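GTPase subunit of restriction endonuclease (Thermococcus gammatolerans, PDB 6P0F) probably recognises and binds DNA through this N-terminal, YTH-type domain, as the GTP-hydrolysing subunit of an McrBC-like restriction endonuclease. Local coordinates at residues Asn31-Gln36 / Asp40-Cys45; Asp69-Tyr74 / Met125-Lys130; Asn82-Asp85 / Glu89-Val92; Ser143-Asn148 / Ser164-Ile169. All coordinates share one frame; numbering follows the deposited sequence.

How the interactions relate
Interaction 2 lies about 5 Å from the centre of the chain and links the others, which sit farther out. Toward one end it touches interaction 1, whose centre is about 17 Å from its own: Leu33 CD1 meets Phe126 CE2 at 3.8 Å. Toward the other it meets interaction 3, where Val92 CG1 packs 3.7 Å from Phe73 O, and interaction 4, where Leu145 CD1 lies 3.7 Å from Tyr74 OH. Interactions 3 and 4 are neighbours without touching, their nearest atoms about 5 Å apart. Interaction 1 lies across the chain's centre from both, its centre about 32 Å from the centre of interaction 3 and about 34 Å from that of interaction 4.

Interaction 1: residues Asn31-Gln36 / Asp40-Cys45; sequences NELEGQ and DILDNC
Leu42 of helix 39-45 pushes both methyls of its fork against the loop 31-36, one on an apolar partner and one on an acidic one. The apolar half is leucine on leucine: Leu42 CD2 lies 4.1 Å from Leu33 CD1 and just as near Leu33 CB. Both residues are buried, and Cys50 of strand 49-55 touches them both, so leucine suits either place.

The other half sets a methyl against a carboxylate. Leu42 CD1 sits over the face of the Glu34 carboxylate, 3.4 Å from Glu34 CD and about equally far from the two oxygens. A bend at chi2 (-77°) folds the glutamate chain back to bring the flat group over the methyl. No hydrogen bond crosses the contact.

The polar end of Glu34 is held by Arg30, which makes a salt bridge to Glu34 OE1 through NE and another to Asp43 OD1 through NH1. Within the loop, Gln36 N donates to Leu33 O at 3.0 Å, closing a type II turn with Glu34 and Gly35 at its corners; the second corner, with its positive phi (93°), favours glycine.

Arg30 thus probably offsets the repulsion between Glu34 and Asp43, letting the carboxylate keep its charge while its face packs on hydrocarbon.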
loop_
_atom_site.group_PDB
_atom_site.type_symbol
_atom_site.label_atom_id
_atom_site.label_comp_id
_atom_site.label_asym_id
_atom_site.label_seq_id
_atom_site.Cartn_x
_atom_site.Cartn_y
_atom_site.Cartn_z
ATOM N N ASN A 31 14.581 -14.086 -5.128
ATOM C CA ASN A 31 14.643 -14.992 -6.277
ATOM C C ASN A 31 13.291 -15.239 -6.922
ATOM O O ASN A 31 13.258 -15.634 -8.090
ATOM C CB ASN A 31 15.318 -16.307 -5.851
ATOM C CG ASN A 31 16.778 -16.105 -5.522
ATOM O OD1 ASN A 31 17.361 -15.052 -5.817
ATOM N ND2 ASN A 31 17.391 -17.116 -4.920
ATOM N N GLU A 32 12.173 -15.031 -6.205
ATOM C CA GLU A 32 10.853 -15.165 -6.797
ATOM C C GLU A 32 10.582 -14.082 -7.836
ATOM O O GLU A 32 9.682 -14.244 -8.667
ATOM C CB GLU A 32 9.766 -15.168 -5.707
ATOM C CG GLU A 32 10.013 -16.185 -4.554
ATOM C CD GLU A 32 8.896 -16.184 -3.475
ATOM O OE1 GLU A 32 9.192 -16.006 -2.230
ATOM O OE2 GLU A 32 7.717 -16.373 -3.879
ATOM N N LEU A 33 11.344 -12.986 -7.826
ATOM C CA LEU A 33 11.155 -11.901 -8.780
ATOM C C LEU A 33 12.261 -11.804 -9.822
ATOM O O LEU A 33 12.085 -11.087 -10.815
ATOM C CB LEU A 33 11.070 -10.549 -8.050
ATOM C CG LEU A 33 9.911 -10.388 -7.066
ATOM C CD1 LEU A 33 10.005 -9.046 -6.326
ATOM C CD2 LEU A 33 8.619 -10.521 -7.784
ATOM N N GLU A 34 13.415 -12.415 -9.565
ATOM C CA GLU A 34 14.520 -12.382 -10.506
ATOM C C GLU A 34 14.061 -12.973 -11.830
ATOM O O GLU A 34 13.309 -13.947 -11.864
ATOM C CB GLU A 34 15.712 -13.158 -9.952
ATOM C CG GLU A 34 16.442 -12.420 -8.835
ATOM C CD GLU A 34 17.357 -11.300 -9.302
ATOM O OE1 GLU A 34 18.171 -10.803 -8.477
ATOM O OE2 GLU A 34 17.244 -10.890 -10.478
ATOM N N GLY A 35 14.474 -12.350 -12.917
ATOM C CA GLY A 35 14.022 -12.754 -14.226
ATOM C C GLY A 35 12.820 -11.995 -14.713
ATOM O O GLY A 35 12.521 -12.044 -15.908
ATOM N N GLN A 36 12.124 -11.296 -13.823
ATOM C CA GLN A 36 10.941 -10.533 -14.167
ATOM C C GLN A 36 11.046 -9.064 -13.820
ATOM O O GLN A 36 10.589 -8.214 -14.590
ATOM C CB GLN A 36 9.716 -11.124 -13.458
ATOM C CG GLN A 36 9.425 -12.557 -13.836
ATOM C CD GLN A 36 8.939 -12.693 -15.263
ATOM O OE1 GLN A 36 8.297 -11.797 -15.813
ATOM N NE2 GLN A 36 9.246 -13.822 -15.867
ATOM N N ASP A 40 18.215 -3.684 -11.234
ATOM C CA ASP A 40 18.372 -2.355 -10.649
ATOM C C ASP A 40 17.329 -2.112 -9.561
ATOM O O ASP A 40 17.626 -1.589 -8.483
ATOM C CB ASP A 40 18.235 -1.312 -11.766
ATOM C CG ASP A 40 16.850 -1.412 -12.438
ATOM O OD1 ASP A 40 16.466 -2.546 -12.741
ATOM O OD2 ASP A 40 16.132 -0.429 -12.393
ATOM N N ILE A 41 16.073 -2.449 -9.875
ATOM C CA ILE A 41 14.998 -2.288 -8.910
ATOM C C ILE A 41 15.253 -3.157 -7.694
ATOM O O ILE A 41 15.163 -2.703 -6.546
ATOM C CB ILE A 41 13.646 -2.630 -9.564
ATOM C CG1 ILE A 41 13.393 -1.732 -10.775
ATOM C CG2 ILE A 41 12.578 -2.550 -8.529
ATOM C CD1 ILE A 41 13.234 -0.292 -10.466
ATOM N N LEU A 42 15.572 -4.438 -7.926
ATOM C CA LEU A 42 15.788 -5.359 -6.817
ATOM C C LEU A 42 16.966 -4.926 -5.948
ATOM O O LEU A 42 16.905 -4.995 -4.712
ATOM C CB LEU A 42 16.003 -6.762 -7.368
ATOM C CG LEU A 42 14.853 -7.328 -8.189
ATOM C CD1 LEU A 42 15.234 -8.693 -8.738
ATOM C CD2 LEU A 42 13.611 -7.405 -7.321
ATOM N N ASP A 43 18.047 -4.467 -6.573
ATOM C CA ASP A 43 19.218 -4.016 -5.825
ATOM C C ASP A 43 18.887 -2.796 -4.964
ATOM O O ASP A 43 19.312 -2.689 -3.804
ATOM C CB ASP A 43 20.346 -3.674 -6.799
ATOM C CG ASP A 43 21.060 -4.919 -7.391
ATOM O OD1 ASP A 43 20.882 -6.057 -6.894
ATOM O OD2 ASP A 43 21.839 -4.727 -8.357
ATOM N N ASN A 44 18.180 -1.837 -5.539
ATOM C CA ASN A 44 17.906 -0.596 -4.828
ATOM C C ASN A 44 16.852 -0.762 -3.742
ATOM O O ASN A 44 16.850 0.008 -2.774
ATOM C CB ASN A 44 17.470 0.477 -5.826
ATOM C CG ASN A 44 18.637 1.069 -6.588
ATOM O OD1 ASN A 44 19.802 0.683 -6.388
ATOM N ND2 ASN A 44 18.331 1.979 -7.503
ATOM N N CYS A 45 15.942 -1.740 -3.877
ATOM C CA CYS A 45 14.737 -1.760 -3.062
ATOM C C CYS A 45 14.412 -3.039 -2.295
ATOM O O CYS A 45 13.426 -3.038 -1.549
ATOM C CB CYS A 45 13.522 -1.415 -3.936
ATOM S SG CYS A 45 13.558 0.313 -4.516
#

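Interaction 2: residues Asp69-Tyr74 / Met125-Lys130; sequences DMVLFY and MFFKKK
Strand 70-74, which presents Val71 and Phe73, and strand 125-127, which presents Met125 and Phe127, run almost perpendicular to one another (88°), their axes 10.1 Å apart at the closest approach, so that side chains alone bridge the gap. The aromatic pair is the tighter half. Phe73 and Phe127 approach from opposite directions, and Phe73 CE2 comes 3.7 Å from Phe127 CZ. Their planes are inclined at 63° with centroids 5.8 Å apart, a slanted meeting in which Phe127 CZ arrives at the edge of the Phe73 ring. On the Phe73 side the ring is backed by its own strand: Val71 CG1 stands 3.7 Å above the plane, over the ring centre.

Both strands flank strand 91-102 in the mixed sheet of this YTH-type domain. Strand 91-102 is interrupted by a bulge or short loop, consistent with a curled sheet whose two parts face each other across the hydrophobic core. Apolar residues from both strands fill that core, the two phenylalanines and Met125 supplying the bulk. Phe20 and Trp53 also meet the Phe73 ring, Trp53 edge-to-face.

Val71 serves two partners with its two methyls. With CG1 anti to the backbone N (chi1 176°) and laid on Phe73, CG2 is left to face strand 125-127, where it lies 4.1 Å from the selenium of Met125, a selenomethionine here, and 4.2 Å from Phe127 CZ, near the plane of that ring at its edge. The unbranched chain of Met125 crosses Val71 obliquely, and Ile65 touches it from a loop.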
loop_
_atom_site.group_PDB
_atom_site.type_symbol
_atom_site.label_atom_id
_atom_site.label_comp_id
_atom_site.label_asym_id
_atom_site.label_seq_id
_atom_site.Cartn_x
_atom_site.Cartn_y
_atom_site.Cartn_z
ATOM N N ASP A 69 6.607 8.694 -2.015
ATOM C CA ASP A 69 5.261 8.864 -1.492
ATOM C C ASP A 69 5.014 7.848 -0.372
ATOM O O ASP A 69 5.649 6.786 -0.292
ATOM C CB ASP A 69 4.241 8.712 -2.605
ATOM C CG ASP A 69 4.235 9.896 -3.576
ATOM O OD1 ASP A 69 4.909 10.926 -3.258
ATOM O OD2 ASP A 69 3.548 9.780 -4.619
HETATM N N MSE A 70 4.068 8.173 0.488
HETATM C CA MSE A 70 3.754 7.382 1.664
HETATM C C MSE A 70 2.373 6.760 1.474
HETATM O O MSE A 70 1.470 7.373 0.900
HETATM C CB MSE A 70 3.805 8.260 2.902
HETATM C CG MSE A 70 5.213 8.567 3.239
HETATM SE SE MSE A 70 5.239 10.004 4.504
HETATM C CE MSE A 70 3.794 9.473 5.631
ATOM N N VAL A 71 2.212 5.539 1.990
ATOM C CA VAL A 71 0.957 4.798 1.873
ATOM C C VAL A 71 0.531 4.339 3.262
ATOM O O VAL A 71 1.300 3.675 3.971
ATOM C CB VAL A 71 1.089 3.593 0.931
ATOM C CG1 VAL A 71 -0.233 2.827 0.939
ATOM C CG2 VAL A 71 1.458 4.015 -0.490
ATOM N N LEU A 72 -0.696 4.687 3.647
ATOM C CA LEU A 72 -1.358 4.104 4.809
ATOM C C LEU A 72 -2.242 2.981 4.280
ATOM O O LEU A 72 -3.176 3.237 3.519
ATOM C CB LEU A 72 -2.217 5.128 5.548
ATOM C CG LEU A 72 -1.405 6.158 6.338
ATOM C CD1 LEU A 72 -2.312 7.358 6.592
ATOM C CD2 LEU A 72 -0.834 5.606 7.617
ATOM N N PHE A 73 -1.907 1.744 4.614
ATOM C CA PHE A 73 -2.774 0.607 4.317
ATOM C C PHE A 73 -3.735 0.467 5.489
ATOM O O PHE A 73 -3.323 0.163 6.614
ATOM C CB PHE A 73 -1.963 -0.673 4.136
ATOM C CG PHE A 73 -1.161 -0.730 2.890
ATOM C CD1 PHE A 73 -1.721 -1.040 1.670
ATOM C CD2 PHE A 73 0.207 -0.507 2.956
ATOM C CE1 PHE A 73 -0.936 -1.121 0.531
ATOM C CE2 PHE A 73 1.001 -0.593 1.808
ATOM C CZ PHE A 73 0.432 -0.900 0.611
ATOM N N TYR A 74 -5.022 0.706 5.242
ATOM C CA TYR A 74 -6.069 0.434 6.207
ATOM C C TYR A 74 -6.525 -1.008 6.016
ATOM O O TYR A 74 -6.783 -1.407 4.890
ATOM C CB TYR A 74 -7.251 1.370 5.953
ATOM C CG TYR A 74 -7.149 2.801 6.409
ATOM C CD1 TYR A 74 -5.941 3.368 6.791
ATOM C CD2 TYR A 74 -8.286 3.588 6.451
ATOM C CE1 TYR A 74 -5.874 4.690 7.208
ATOM C CE2 TYR A 74 -8.235 4.912 6.874
ATOM C CZ TYR A 74 -7.030 5.456 7.232
ATOM O OH TYR A 74 -6.981 6.768 7.660
HETATM N N MSE A 125 4.193 -1.003 -6.696
HETATM C CA MSE A 125 4.940 -0.104 -5.807
HETATM C C MSE A 125 5.773 -0.994 -4.881
HETATM O O MSE A 125 5.228 -1.913 -4.261
HETATM C CB MSE A 125 4.014 0.800 -5.003
HETATM C CG MSE A 125 3.100 0.034 -4.055
HETATM SE SE MSE A 125 1.637 1.208 -3.423
HETATM C CE MSE A 125 1.017 1.596 -5.139
ATOM N N PHE A 126 7.068 -0.721 -4.776
ATOM C CA PHE A 126 7.968 -1.477 -3.916
ATOM C C PHE A 126 8.255 -0.695 -2.637
ATOM O O PHE A 126 8.366 0.531 -2.668
ATOM C CB PHE A 126 9.280 -1.798 -4.652
ATOM C CG PHE A 126 9.158 -2.937 -5.625
ATOM C CD1 PHE A 126 8.609 -2.727 -6.871
ATOM C CD2 PHE A 126 9.549 -4.229 -5.269
ATOM C CE1 PHE A 126 8.435 -3.786 -7.771
ATOM C CE2 PHE A 126 9.379 -5.267 -6.147
ATOM C CZ PHE A 126 8.814 -5.033 -7.411
ATOM N N PHE A 127 8.383 -1.419 -1.520
ATOM C CA PHE A 127 8.742 -0.870 -0.216
ATOM C C PHE A 127 10.025 -1.529 0.283
ATOM O O PHE A 127 10.091 -2.759 0.377
ATOM C CB PHE A 127 7.629 -1.114 0.810
ATOM C CG PHE A 127 6.319 -0.525 0.434
ATOM C CD1 PHE A 127 5.417 -1.242 -0.342
ATOM C CD2 PHE A 127 5.972 0.746 0.846
ATOM C CE1 PHE A 127 4.212 -0.704 -0.699
ATOM C CE2 PHE A 127 4.760 1.297 0.482
ATOM C CZ PHE A 127 3.873 0.564 -0.283
ATOM N N LYS A 128 11.029 -0.727 0.650
ATOM C CA LYS A 128 12.301 -1.334 1.050
ATOM C C LYS A 128 12.177 -2.041 2.396
ATOM O O LYS A 128 12.676 -3.160 2.565
ATOM C CB LYS A 128 13.416 -0.298 1.113
ATOM C CG LYS A 128 14.759 -0.926 1.465
ATOM C CD LYS A 128 15.847 -0.446 0.553
ATOM C CE LYS A 128 15.995 1.036 0.641
ATOM N NZ LYS A 128 17.383 1.467 0.232
ATOM N N LYS A 129 11.547 -1.388 3.375
ATOM C CA LYS A 129 11.256 -2.012 4.665
ATOM C C LYS A 129 9.789 -2.414 4.666
ATOM O O LYS A 129 8.958 -1.712 4.082
ATOM C CB LYS A 129 11.556 -1.068 5.833
ATOM C CG LYS A 129 12.998 -0.515 5.850
ATOM C CD LYS A 129 14.033 -1.571 6.264
ATOM C CE LYS A 129 15.448 -0.990 6.257
ATOM N NZ LYS A 129 16.477 -2.005 6.610
ATOM N N LYS A 130 9.483 -3.580 5.271
ATOM C CA LYS A 130 8.110 -3.989 5.531
ATOM C C LYS A 130 7.350 -2.771 6.040
ATOM O O LYS A 130 7.815 -2.114 6.983
ATOM C CB LYS A 130 8.044 -5.130 6.557
ATOM C CG LYS A 130 6.674 -5.686 6.779
ATOM C CD LYS A 130 6.653 -6.722 7.924
ATOM C CE LYS A 130 5.234 -7.116 8.267
ATOM N NZ LYS A 130 5.184 -8.212 9.289
#

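Interaction 3: residues Asn82-Asp85 / Glu89-Val92; sequences NKVD and ETAV
Val84 and Thr90 meet through one methyl each, and the torsions of both residues select it. In Val84 chi1 is 67°, which seats CG1 between the backbone N and the carbonyl carbon and sends CG2 out on the side far from N. In Thr90 chi1 is 68°; here the hydroxyl takes the position between N and carbonyl carbon, leaving CG2 to turn toward the other segment. The two CG2 methyls approach to 4.0 Å. Thr90 CG2 also lies 4.2 Å from Asp85 O, while Thr90 OG1 has a weak hydrogen bond to Ile138 N at the start of helix 138-145. Threonine suits the site because it offers a methyl to one neighbour and a hydroxyl to another.

No direct hydrogen bond joins the segments; a water does the work. It donates to Asp85 O and to Glu89 O, each at 2.8 Å, and the two acceptors subtend about 127° at its oxygen. Two carbonyls that could not bond each other are thereby tied together. Asp85 OD1 accepts from Asn87 N, two residues on, an Asx turn at the beginning of the loop.

Strands 70-76 and 91-102 are antiparallel neighbours, and the connection between them carries the small two-stranded sheet 78-80/83-84. Across residues 86-88, the methyl pair and the water join the end of that insert to the start of strand 91-102, in an elaborated antiparallel connection.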
loop_
_atom_site.group_PDB
_atom_site.type_symbol
_atom_site.label_atom_id
_atom_site.label_comp_id
_atom_site.label_asym_id
_atom_site.label_seq_id
_atom_site.Cartn_x
_atom_site.Cartn_y
_atom_site.Cartn_z
ATOM N N ASN A 82 -16.763 2.791 1.032
ATOM C CA ASN A 82 -15.925 3.710 1.800
ATOM C C ASN A 82 -16.091 3.587 3.303
ATOM O O ASN A 82 -15.713 4.512 4.049
ATOM C CB ASN A 82 -16.162 5.152 1.373
ATOM C CG ASN A 82 -15.651 5.436 -0.014
ATOM O OD1 ASN A 82 -14.564 5.005 -0.405
ATOM N ND2 ASN A 82 -16.469 6.137 -0.798
ATOM N N LYS A 83 -16.555 2.451 3.788
ATOM C CA LYS A 83 -16.781 2.284 5.214
ATOM C C LYS A 83 -16.282 0.932 5.697
ATOM O O LYS A 83 -16.465 -0.097 5.034
ATOM C CB LYS A 83 -18.277 2.436 5.556
ATOM C CG LYS A 83 -18.839 3.841 5.288
ATOM C CD LYS A 83 -20.029 4.137 6.240
ATOM C CE LYS A 83 -20.273 5.653 6.327
ATOM N NZ LYS A 83 -19.664 6.427 5.262
ATOM N N VAL A 84 -15.675 0.948 6.873
ATOM C CA VAL A 84 -15.184 -0.244 7.535
ATOM C C VAL A 84 -16.085 -0.522 8.727
ATOM O O VAL A 84 -16.727 0.381 9.277
ATOM C CB VAL A 84 -13.705 -0.076 7.970
ATOM C CG1 VAL A 84 -13.608 0.991 9.075
ATOM C CG2 VAL A 84 -13.074 -1.377 8.436
ATOM N N ASP A 85 -16.118 -1.790 9.139
ATOM C CA ASP A 85 -16.865 -2.192 10.325
ATOM C C ASP A 85 -16.004 -1.962 11.558
ATOM O O ASP A 85 -15.071 -2.728 11.825
ATOM C CB ASP A 85 -17.270 -3.659 10.228
ATOM C CG ASP A 85 -18.204 -4.088 11.359
ATOM O OD1 ASP A 85 -18.340 -3.357 12.352
ATOM O OD2 ASP A 85 -18.818 -5.168 11.225
ATOM N N GLU A 89 -12.042 -6.190 13.943
ATOM C CA GLU A 89 -10.643 -5.800 14.085
ATOM C C GLU A 89 -10.232 -4.918 12.918
ATOM O O GLU A 89 -10.651 -5.138 11.774
ATOM C CB GLU A 89 -9.755 -7.053 14.140
ATOM C CG GLU A 89 -8.263 -6.750 14.417
ATOM C CD GLU A 89 -7.586 -7.745 15.375
ATOM O OE1 GLU A 89 -6.352 -7.933 15.253
ATOM O OE2 GLU A 89 -8.276 -8.324 16.250
ATOM N N THR A 90 -9.409 -3.904 13.210
ATOM C CA THR A 90 -8.794 -3.106 12.159
ATOM C C THR A 90 -7.311 -2.929 12.450
ATOM O O THR A 90 -6.854 -3.095 13.581
ATOM C CB THR A 90 -9.422 -1.711 12.003
ATOM O OG1 THR A 90 -9.131 -0.900 13.146
ATOM C CG2 THR A 90 -10.945 -1.803 11.817
ATOM N N ALA A 91 -6.566 -2.591 11.400
ATOM C CA ALA A 91 -5.146 -2.289 11.555
ATOM C C ALA A 91 -4.745 -1.272 10.500
ATOM O O ALA A 91 -5.422 -1.094 9.492
ATOM C CB ALA A 91 -4.288 -3.535 11.448
ATOM N N VAL A 92 -3.639 -0.570 10.759
ATOM C CA VAL A 92 -3.105 0.389 9.805
ATOM C C VAL A 92 -1.612 0.133 9.680
ATOM O O VAL A 92 -0.922 -0.030 10.694
ATOM C CB VAL A 92 -3.359 1.848 10.241
ATOM C CG1 VAL A 92 -2.819 2.791 9.195
ATOM C CG2 VAL A 92 -4.862 2.071 10.462
HETATM O O HOH W 1 -13.055 -4.208 10.587
#

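Interaction 4: residues Ser143-Asn148 / Ser164-Ile169; sequences SKLGYN and SGVYDI
The carbonyl O of Leu145, a residue that packs on Val166, accepts a hydrogen bond from Arg162 NH1, and the same nitrogen reaches Gly146 O more weakly. Arg162 belongs to helix 160-174, so one helix holds the carbonyl end of another. Helix 138-145 finishes there in a Schellman motif: Gly146 takes a positive phi (83°), natural for glycine, and one of the two bonds back into the last turn runs from Gly146 N to Ser143 O, 3.0 Å. A guanidinium group suits this end, where the last carbonyls of the helix probably gather partial negative charge.

Beside this polar end the packing is apolar. Leu145 and Val166 meet at about a right angle, and Leu145 CD2 comes 3.6 Å from Val166 CG2 and 4.0 Å from Val166 CG1, touching both methyls of the fork. With chi1 at -57°, Val166 CG1 points away from its own carbonyl carbon and is presented to Lys144 as well, lying 3.8 Å from Lys144 CG. A branched residue fits between two such neighbours, and Val158 of strand 155-158 also supports Leu145. Helix 160-174 is kinked here, where the N atoms of Gly165, Asp168 and Ile169 lack a bond to the turn before.

At the exposed border, Lys144 lends its hydrocarbon rather than its charge. Its chain bends at chi2 (57°) and passes Val166 in the opposite sense, until Lys144 CE stands 4.3 Å from Ile169 CD1.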
loop_
_atom_site.group_PDB
_atom_site.type_symbol
_atom_site.label_atom_id
_atom_site.label_comp_id
_atom_site.label_asym_id
_atom_site.label_seq_id
_atom_site.Cartn_x
_atom_site.Cartn_y
_atom_site.Cartn_z
ATOM N N SER A 143 -9.407 9.916 12.766
ATOM C CA SER A 143 -9.682 11.059 13.634
ATOM C C SER A 143 -8.564 12.082 13.555
ATOM O O SER A 143 -8.816 13.283 13.380
ATOM C CB SER A 143 -9.890 10.563 15.059
ATOM O OG SER A 143 -11.108 9.823 15.107
ATOM N N LYS A 144 -7.311 11.625 13.637
ATOM C CA LYS A 144 -6.197 12.558 13.544
ATOM C C LYS A 144 -6.187 13.268 12.193
ATOM O O LYS A 144 -5.818 14.448 12.107
ATOM C CB LYS A 144 -4.875 11.824 13.788
ATOM C CG LYS A 144 -3.732 12.746 14.149
ATOM C CD LYS A 144 -4.030 13.597 15.396
ATOM C CE LYS A 144 -2.760 14.142 16.051
ATOM N NZ LYS A 144 -3.010 14.611 17.455
ATOM N N LEU A 145 -6.600 12.579 11.131
ATOM C CA LEU A 145 -6.621 13.163 9.792
ATOM C C LEU A 145 -7.854 14.029 9.534
ATOM O O LEU A 145 -7.935 14.650 8.468
ATOM C CB LEU A 145 -6.583 12.073 8.719
ATOM C CG LEU A 145 -5.221 11.390 8.509
ATOM C CD1 LEU A 145 -5.351 10.138 7.652
ATOM C CD2 LEU A 145 -4.250 12.351 7.859
ATOM N N GLY A 146 -8.830 14.021 10.434
ATOM C CA GLY A 146 -10.060 14.770 10.228
ATOM C C GLY A 146 -11.095 14.071 9.388
ATOM O O GLY A 146 -12.017 14.725 8.885
ATOM N N TYR A 147 -10.952 12.770 9.168
ATOM C CA TYR A 147 -11.947 11.978 8.476
ATOM C C TYR A 147 -12.916 11.359 9.480
ATOM O O TYR A 147 -12.615 11.222 10.668
ATOM C CB TYR A 147 -11.269 10.862 7.664
ATOM C CG TYR A 147 -10.420 11.280 6.502
ATOM C CD1 TYR A 147 -10.878 12.153 5.549
ATOM C CD2 TYR A 147 -9.178 10.699 6.305
ATOM C CE1 TYR A 147 -10.124 12.466 4.460
ATOM C CE2 TYR A 147 -8.404 11.023 5.235
ATOM C CZ TYR A 147 -8.861 11.900 4.322
ATOM O OH TYR A 147 -8.086 12.194 3.239
ATOM N N ASN A 148 -14.092 10.966 8.989
ATOM C CA ASN A 148 -14.977 10.191 9.824
ATOM C C ASN A 148 -14.275 8.936 10.290
ATOM O O ASN A 148 -13.474 8.347 9.542
ATOM C CB ASN A 148 -16.255 9.829 9.073
ATOM C CG ASN A 148 -17.161 11.039 8.836
ATOM O OD1 ASN A 148 -16.875 12.164 9.285
ATOM N ND2 ASN A 148 -18.253 10.813 8.117
ATOM N N SER A 164 -0.547 17.659 6.051
ATOM C CA SER A 164 0.347 18.522 6.822
ATOM C C SER A 164 0.158 18.360 8.320
ATOM O O SER A 164 1.131 18.442 9.079
ATOM C CB SER A 164 0.115 19.972 6.450
ATOM O OG SER A 164 0.947 20.851 7.176
ATOM N N GLY A 165 -1.064 18.085 8.773
ATOM C CA GLY A 165 -1.289 17.919 10.192
ATOM C C GLY A 165 -0.607 16.715 10.781
ATOM O O GLY A 165 -0.324 16.690 11.982
ATOM N N VAL A 166 -0.312 15.690 9.964
ATOM C CA VAL A 166 0.285 14.469 10.456
ATOM C C VAL A 166 1.645 14.170 9.856
ATOM O O VAL A 166 2.274 13.166 10.201
ATOM C CB VAL A 166 -0.647 13.254 10.234
ATOM C CG1 VAL A 166 -1.989 13.499 10.912
ATOM C CG2 VAL A 166 -0.811 13.000 8.751
ATOM N N TYR A 167 2.127 15.043 8.954
ATOM C CA TYR A 167 3.327 14.737 8.178
ATOM C C TYR A 167 4.542 14.519 9.068
ATOM O O TYR A 167 5.329 13.593 8.839
ATOM C CB TYR A 167 3.567 15.872 7.186
ATOM C CG TYR A 167 4.725 15.674 6.243
ATOM C CD1 TYR A 167 4.849 14.506 5.487
ATOM C CD2 TYR A 167 5.694 16.662 6.102
ATOM C CE1 TYR A 167 5.906 14.337 4.609
ATOM C CE2 TYR A 167 6.771 16.488 5.226
ATOM C CZ TYR A 167 6.867 15.336 4.487
ATOM O OH TYR A 167 7.936 15.182 3.616
ATOM N N ASP A 168 4.725 15.351 10.086
ATOM C CA ASP A 168 5.905 15.215 10.926
ATOM C C ASP A 168 5.847 13.951 11.769
ATOM O O ASP A 168 6.873 13.277 11.952
ATOM C CB ASP A 168 6.051 16.471 11.774
ATOM C CG ASP A 168 6.597 17.611 10.961
ATOM O OD1 ASP A 168 7.753 17.484 10.472
ATOM O OD2 ASP A 168 5.864 18.613 10.789
ATOM N N ILE A 169 4.658 13.571 12.228
ATOM C CA ILE A 169 4.510 12.287 12.905
ATOM C C ILE A 169 4.907 11.143 11.966
ATOM O O ILE A 169 5.667 10.237 12.331
ATOM C CB ILE A 169 3.071 12.110 13.415
ATOM C CG1 ILE A 169 2.677 13.212 14.395
ATOM C CG2 ILE A 169 2.930 10.739 14.057
ATOM C CD1 ILE A 169 1.156 13.328 14.595
#